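The same site in two structures of endo-1,4-beta-xylanase C from Paenibacillus barcinonensis, which hydrolyses internal beta-1,4-xylosidic linkages of xylan, and is represented here by its xylan-binding CBM22-2 domain: PDB 4XUT (chain A, 1.80 Å), residues Q91-S96 and M144-P149, and PDB 4XUQ (chain B, 1.95 Å), residues Q91-S96 and M144-P149. Structure 2 is superposed on structure 1 by the backbone atoms of these residues (RMSD 0.11 Å); each is numbered along its deposited sequence.

Structure 1 (4XUT); sequences QVINGS and MYAETP. With BGC (beta-D-glucopyranose), chain C.
Ile93 turns CG1 beside its backbone N (chi1 -61°) and bends again at chi2 (-71°), which lays CD1 3.7 Å from Thr148 CG2; its CG2 lies 4.3 Å from Ala146 CB and 3.6 Å from Glu147 O. Met144, with CG anti to the backbone N (chi1 -178°), sends its side chain to the same apolar face, where Phe80 and Phe164 of the second sheet pack in this beta-sandwich. Strands 90-101 and 139-147 are the antiparallel central pair of the four-stranded sheet. Its other face binds sugar: Ser96 CB sits over the Tyr145 ring, 3.7 Å from the centroid, a CH-pi contact, while Ser96 OG donates to Glu147 OE2 at 2.8 Å. The glucose unit touches Tyr145 and Glu147, its O2 giving Tyr145 OH a weak bond of 3.3 Å and its O3 lying 2.6 Å from Glu147 OE1.

Structure 2 (4XUQ); sequences QVINGS and MYAETP. With XYP (beta-D-xylopyranose), chain D.
With CG1 anti to the backbone N (chi1 -168°) and chi2 extended at 172°, Ile93 reaches along the apolar face until CD1 is 4.2 Å from Ala146 CB, with CG1 3.4 Å from Glu147 O. Met144 places CG between its backbone N and carbonyl carbon (chi1 63°) before bending at chi3, and sends its side chain to the same face, where Phe80 and Phe164 pack. On the sugar-binding face Ser96 CB sits over the Tyr145 ring, 3.6 Å from the centroid, a CH-pi contact, and Ser96 OG donates to Glu147 OE2 at 2.8 Å. The xylose unit is held by both residues: Tyr145 OH donates to its O2 at 2.9 Å, that O2 donates to Glu147 OE1 at 2.5 Å, and the sugar O3 donates to Glu147 OE2 at 2.6 Å. Carboxylate and phenol thus share one sugar hydroxyl.

What differs
Ile93(A) and Ile93(B) are modelled in different rotamers. Chi1 is -61° in Ile93(A) and -168° in Ile93(B), chi2 -71° and 172°, and the CD1 atoms end 2.7 Å apart after superposition. Ile93(B) CG1 lies near the place of Ile93(A) CG2, so that place stays filled by carbon, whereas the places of Ile93(A) CG1 and CD1 are left. The contact of Ile93(A) CD1 with Thr148(A) CG2, 3.7 Å, goes with them: the Ile93(B) side chain comes no nearer to Thr148(B) than 5.2 Å, from CG1 to Thr148(B) N. As modelled, the packing of this pair appears looser in structure 2, while the touches on Ala146(A)/Ala146(B) and Glu147(A)/Glu147(B) are kept.

Met144(A) and Met144(B) also differ, with chi1 -178° against 63° and chi3 100° against -60°. CG, SD and CE of Met144(A) all have their places left, yet the CE atoms stand only 1.8 Å apart after superposition. CB rests near the carbonyl oxygen of Ser96(A) or Ser96(B) either way, so the change concerns the outer chain on the apolar face.

The CA atoms that can be compared coincide within the error, and Gln91(A), Val92(A), Ser96(A), Tyr145(A), Glu147(A) and Thr148(A) keep their side chains in place with their counterparts. Ser96(A) OG bonds Glu147(A) OE2 at 2.8 Å, as Ser96(B) OG does Glu147(B) OE2, and the backbone bonds of Ser96(A) with Tyr145(A) persist between Ser96(B) and Tyr145(B).

The last difference is the ligand: a glucose unit touches Tyr145(A) and Glu147(A), and a xylose unit, likewise one piece of a longer sugar, occupies this place, wholly or in part, against Tyr145(B) and Glu147(B).

Structure 1 (4XUT)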
loop_
_atom_site.group_PDB
_atom_site.type_symbol
_atom_site.label_atom_id
_atom_site.label_comp_id
_atom_site.label_asym_id
_atom_site.label_seq_id
_atom_site.Cartn_x
_atom_site.Cartn_y
_atom_site.Cartn_z
ATOM N N GLN A 91 -6.216 -7.157 -13.180
ATOM C CA GLN A 91 -6.831 -6.585 -11.996
ATOM C C GLN A 91 -6.139 -5.245 -11.680
ATOM O O GLN A 91 -4.909 -5.126 -11.799
ATOM C CB GLN A 91 -6.740 -7.571 -10.828
ATOM C CG GLN A 91 -7.227 -7.072 -9.462
ATOM C CD GLN A 91 -8.683 -6.638 -9.428
ATOM O OE1 GLN A 91 -9.569 -7.387 -9.812
ATOM N NE2 GLN A 91 -8.936 -5.431 -8.925
ATOM N N VAL A 92 -6.940 -4.288 -11.238
ATOM C CA VAL A 92 -6.429 -2.987 -10.824
ATOM C C VAL A 92 -5.953 -3.042 -9.364
ATOM O O VAL A 92 -6.629 -3.630 -8.502
ATOM C CB VAL A 92 -7.502 -1.917 -10.974
ATOM C CG1 VAL A 92 -7.042 -0.584 -10.410
ATOM C CG2 VAL A 92 -7.891 -1.792 -12.440
ATOM N N ILE A 93 -4.762 -2.483 -9.115
ATOM C CA ILE A 93 -4.254 -2.266 -7.755
ATOM C C ILE A 93 -4.070 -0.765 -7.610
ATOM O O ILE A 93 -3.606 -0.096 -8.531
ATOM C CB ILE A 93 -2.933 -3.009 -7.464
ATOM C CG1 ILE A 93 -3.109 -4.526 -7.600
ATOM C CG2 ILE A 93 -2.382 -2.691 -6.072
ATOM C CD1 ILE A 93 -3.940 -5.165 -6.508
ATOM N N ASN A 94 -4.449 -0.257 -6.453
ATOM C CA ASN A 94 -4.318 1.145 -6.150
ATOM C C ASN A 94 -3.276 1.347 -5.067
ATOM O O ASN A 94 -3.165 0.522 -4.145
ATOM C CB ASN A 94 -5.648 1.702 -5.661
ATOM C CG ASN A 94 -6.744 1.712 -6.733
ATOM O OD1 ASN A 94 -6.496 1.676 -7.939
ATOM N ND2 ASN A 94 -7.985 1.778 -6.266
ATOM N N GLY A 95 -2.620 2.492 -5.124
ATOM C CA GLY A 95 -1.822 2.974 -4.017
ATOM C C GLY A 95 -2.584 4.116 -3.388
ATOM O O GLY A 95 -3.078 5.011 -4.090
ATOM N N SER A 96 -2.711 4.066 -2.067
ATOM C CA SER A 96 -3.562 5.006 -1.348
ATOM C C SER A 96 -2.928 5.516 -0.056
ATOM O O SER A 96 -1.945 4.958 0.427
ATOM C CB SER A 96 -4.921 4.404 -1.014
ATOM O OG SER A 96 -5.644 4.079 -2.184
ATOM N N MET A 144 0.804 4.923 3.903
ATOM C CA MET A 144 0.619 4.433 2.570
ATOM C C MET A 144 0.100 3.012 2.652
ATOM O O MET A 144 0.477 2.234 3.529
ATOM C CB MET A 144 1.942 4.426 1.808
ATOM C CG MET A 144 1.904 3.981 0.343
ATOM S SD MET A 144 3.488 3.291 -0.226
ATOM C CE MET A 144 3.080 1.553 -0.077
ATOM N N TYR A 145 -0.786 2.672 1.728
ATOM C CA TYR A 145 -1.298 1.304 1.598
ATOM C C TYR A 145 -1.668 0.979 0.157
ATOM O O TYR A 145 -1.796 1.864 -0.696
ATOM C CB TYR A 145 -2.436 1.011 2.557
ATOM C CG TYR A 145 -3.730 1.713 2.282
ATOM C CD1 TYR A 145 -3.932 3.005 2.726
ATOM C CD2 TYR A 145 -4.798 1.057 1.674
ATOM C CE1 TYR A 145 -5.118 3.663 2.484
ATOM C CE2 TYR A 145 -5.996 1.690 1.471
ATOM C CZ TYR A 145 -6.150 3.003 1.878
ATOM O OH TYR A 145 -7.318 3.716 1.696
ATOM N N ALA A 146 -1.779 -0.320 -0.103
ATOM C CA ALA A 146 -2.215 -0.831 -1.401
ATOM C C ALA A 146 -3.529 -1.540 -1.191
ATOM O O ALA A 146 -3.767 -2.124 -0.149
ATOM C CB ALA A 146 -1.203 -1.761 -2.000
ATOM N N GLU A 147 -4.379 -1.477 -2.201
ATOM C CA GLU A 147 -5.727 -2.031 -2.107
ATOM C C GLU A 147 -6.257 -2.256 -3.522
ATOM O O GLU A 147 -5.584 -1.973 -4.486
ATOM C CB GLU A 147 -6.653 -1.077 -1.356
ATOM C CG GLU A 147 -6.863 0.247 -2.068
ATOM C CD GLU A 147 -7.846 1.180 -1.393
ATOM O OE1 GLU A 147 -8.666 0.758 -0.537
ATOM O OE2 GLU A 147 -7.806 2.363 -1.757
ATOM N N THR A 148 -7.443 -2.836 -3.632
ATOM C CA THR A 148 -8.126 -2.926 -4.917
ATOM C C THR A 148 -9.246 -1.901 -4.947
ATOM O O THR A 148 -9.629 -1.410 -3.878
ATOM C CB THR A 148 -8.647 -4.364 -5.211
ATOM O OG1 THR A 148 -9.354 -4.862 -4.081
ATOM C CG2 THR A 148 -7.491 -5.281 -5.509
ATOM N N PRO A 149 -9.807 -1.602 -6.151
ATOM C CA PRO A 149 -10.829 -0.554 -6.239
ATOM C C PRO A 149 -12.049 -0.825 -5.362
ATOM O O PRO A 149 -12.492 -1.974 -5.254
ATOM C CB PRO A 149 -11.215 -0.577 -7.715
ATOM C CG PRO A 149 -9.934 -0.923 -8.401
ATOM C CD PRO A 149 -9.373 -2.005 -7.504
HETATM C C2 BGC C . -11.180 2.394 2.550
HETATM C C3 BGC C . -11.028 3.328 1.365
HETATM C C4 BGC C . -12.410 3.762 0.884
HETATM C C5 BGC C . -13.246 4.249 2.087
HETATM C C6 BGC C . -14.671 4.793 1.783
HETATM C C1 BGC C . -12.105 2.820 3.678
HETATM O O2 BGC C . -9.901 2.179 3.121
HETATM O O3 BGC C . -10.262 2.677 0.324
HETATM O O4 BGC C . -12.192 4.754 -0.133
HETATM O O5 BGC C . -13.341 3.212 3.090
HETATM O O6 BGC C . -15.601 3.870 1.184
#

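Structure 2 (4XUQ)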
loop_
_atom_site.group_PDB
_atom_site.type_symbol
_atom_site.label_atom_id
_atom_site.label_comp_id
_atom_site.label_asym_id
_atom_site.label_seq_id
_atom_site.Cartn_x
_atom_site.Cartn_y
_atom_site.Cartn_z
ATOM N N GLN B 91 -6.216 -7.187 -13.171
ATOM C CA GLN B 91 -6.790 -6.635 -11.973
ATOM C C GLN B 91 -6.106 -5.287 -11.695
ATOM O O GLN B 91 -4.892 -5.156 -11.778
ATOM C CB GLN B 91 -6.676 -7.611 -10.799
ATOM C CG GLN B 91 -7.204 -7.102 -9.443
ATOM C CD GLN B 91 -8.661 -6.742 -9.432
ATOM O OE1 GLN B 91 -9.517 -7.545 -9.751
ATOM N NE2 GLN B 91 -8.958 -5.538 -8.991
ATOM N N VAL B 92 -6.922 -4.335 -11.281
ATOM C CA VAL B 92 -6.420 -3.052 -10.906
ATOM C C VAL B 92 -5.930 -3.111 -9.445
ATOM O O VAL B 92 -6.589 -3.696 -8.573
ATOM C CB VAL B 92 -7.506 -1.975 -11.064
ATOM C CG1 VAL B 92 -6.970 -0.625 -10.559
ATOM C CG2 VAL B 92 -7.905 -1.872 -12.549
ATOM N N ILE B 93 -4.775 -2.498 -9.198
ATOM C CA ILE B 93 -4.341 -2.238 -7.833
ATOM C C ILE B 93 -4.140 -0.746 -7.635
ATOM O O ILE B 93 -3.732 -0.026 -8.570
ATOM C CB ILE B 93 -3.079 -3.040 -7.539
ATOM C CG1 ILE B 93 -2.778 -3.006 -6.047
ATOM C CG2 ILE B 93 -1.916 -2.516 -8.321
ATOM C CD1 ILE B 93 -1.668 -3.928 -5.640
ATOM N N ASN B 94 -4.468 -0.281 -6.451
ATOM C CA ASN B 94 -4.382 1.148 -6.127
ATOM C C ASN B 94 -3.346 1.366 -5.053
ATOM O O ASN B 94 -3.244 0.551 -4.121
ATOM C CB ASN B 94 -5.699 1.638 -5.579
ATOM C CG ASN B 94 -6.809 1.675 -6.618
ATOM O OD1 ASN B 94 -6.577 1.630 -7.843
ATOM N ND2 ASN B 94 -8.021 1.804 -6.134
ATOM N N GLY B 95 -2.668 2.515 -5.120
ATOM C CA GLY B 95 -1.863 2.979 -4.005
ATOM C C GLY B 95 -2.652 4.108 -3.364
ATOM O O GLY B 95 -3.103 5.016 -4.087
ATOM N N SER B 96 -2.817 4.034 -2.054
ATOM C CA SER B 96 -3.658 4.980 -1.309
ATOM C C SER B 96 -2.967 5.489 -0.044
ATOM O O SER B 96 -1.988 4.897 0.407
ATOM C CB SER B 96 -4.972 4.312 -0.923
ATOM O OG SER B 96 -5.703 4.006 -2.111
ATOM N N MET B 144 0.754 4.948 3.908
ATOM C CA MET B 144 0.576 4.450 2.593
ATOM C C MET B 144 0.087 3.024 2.636
ATOM O O MET B 144 0.465 2.239 3.492
ATOM C CB MET B 144 1.834 4.528 1.759
ATOM C CG MET B 144 3.003 3.718 2.227
ATOM S SD MET B 144 4.398 3.881 1.087
ATOM C CE MET B 144 3.657 3.229 -0.447
ATOM N N TYR B 145 -0.766 2.669 1.678
ATOM C CA TYR B 145 -1.248 1.296 1.572
ATOM C C TYR B 145 -1.632 0.942 0.135
ATOM O O TYR B 145 -1.764 1.836 -0.718
ATOM C CB TYR B 145 -2.413 1.021 2.538
ATOM C CG TYR B 145 -3.720 1.740 2.271
ATOM C CD1 TYR B 145 -3.913 3.040 2.753
ATOM C CD2 TYR B 145 -4.796 1.100 1.681
ATOM C CE1 TYR B 145 -5.103 3.712 2.559
ATOM C CE2 TYR B 145 -6.016 1.722 1.529
ATOM C CZ TYR B 145 -6.184 3.026 1.972
ATOM O OH TYR B 145 -7.341 3.733 1.791
ATOM N N ALA B 146 -1.735 -0.353 -0.107
ATOM C CA ALA B 146 -2.230 -0.865 -1.375
ATOM C C ALA B 146 -3.530 -1.549 -1.149
ATOM O O ALA B 146 -3.759 -2.104 -0.089
ATOM C CB ALA B 146 -1.224 -1.820 -2.025
ATOM N N GLU B 147 -4.402 -1.490 -2.155
ATOM C CA GLU B 147 -5.714 -2.100 -2.093
ATOM C C GLU B 147 -6.239 -2.301 -3.521
ATOM O O GLU B 147 -5.597 -1.914 -4.472
ATOM C CB GLU B 147 -6.669 -1.218 -1.303
ATOM C CG GLU B 147 -6.897 0.119 -1.959
ATOM C CD GLU B 147 -7.873 1.003 -1.255
ATOM O OE1 GLU B 147 -8.670 0.533 -0.384
ATOM O OE2 GLU B 147 -7.837 2.232 -1.549
ATOM N N THR B 148 -7.410 -2.888 -3.631
ATOM C CA THR B 148 -8.109 -3.000 -4.909
ATOM C C THR B 148 -9.198 -1.951 -4.937
ATOM O O THR B 148 -9.570 -1.425 -3.880
ATOM C CB THR B 148 -8.666 -4.434 -5.178
ATOM O OG1 THR B 148 -9.346 -4.909 -4.033
ATOM C CG2 THR B 148 -7.523 -5.342 -5.467
ATOM N N PRO B 149 -9.705 -1.597 -6.134
ATOM C CA PRO B 149 -10.633 -0.431 -6.200
ATOM C C PRO B 149 -11.831 -0.565 -5.289
ATOM O O PRO B 149 -12.405 -1.645 -5.139
ATOM C CB PRO B 149 -11.049 -0.406 -7.657
ATOM C CG PRO B 149 -9.819 -0.885 -8.374
ATOM C CD PRO B 149 -9.335 -2.012 -7.489
HETATM C C1 XYP D . -11.466 3.202 2.449
HETATM C C2 XYP D . -10.828 2.718 1.119
HETATM C C3 XYP D . -10.507 3.921 0.279
HETATM C C4 XYP D . -11.766 4.802 0.141
HETATM C C5 XYP D . -12.439 5.142 1.476
HETATM O O2 XYP D . -9.652 1.983 1.436
HETATM O O3 XYP D . -10.060 3.510 -1.025
HETATM O O4 XYP D . -11.257 5.983 -0.505
HETATM O O5 XYP D . -12.723 3.949 2.154
#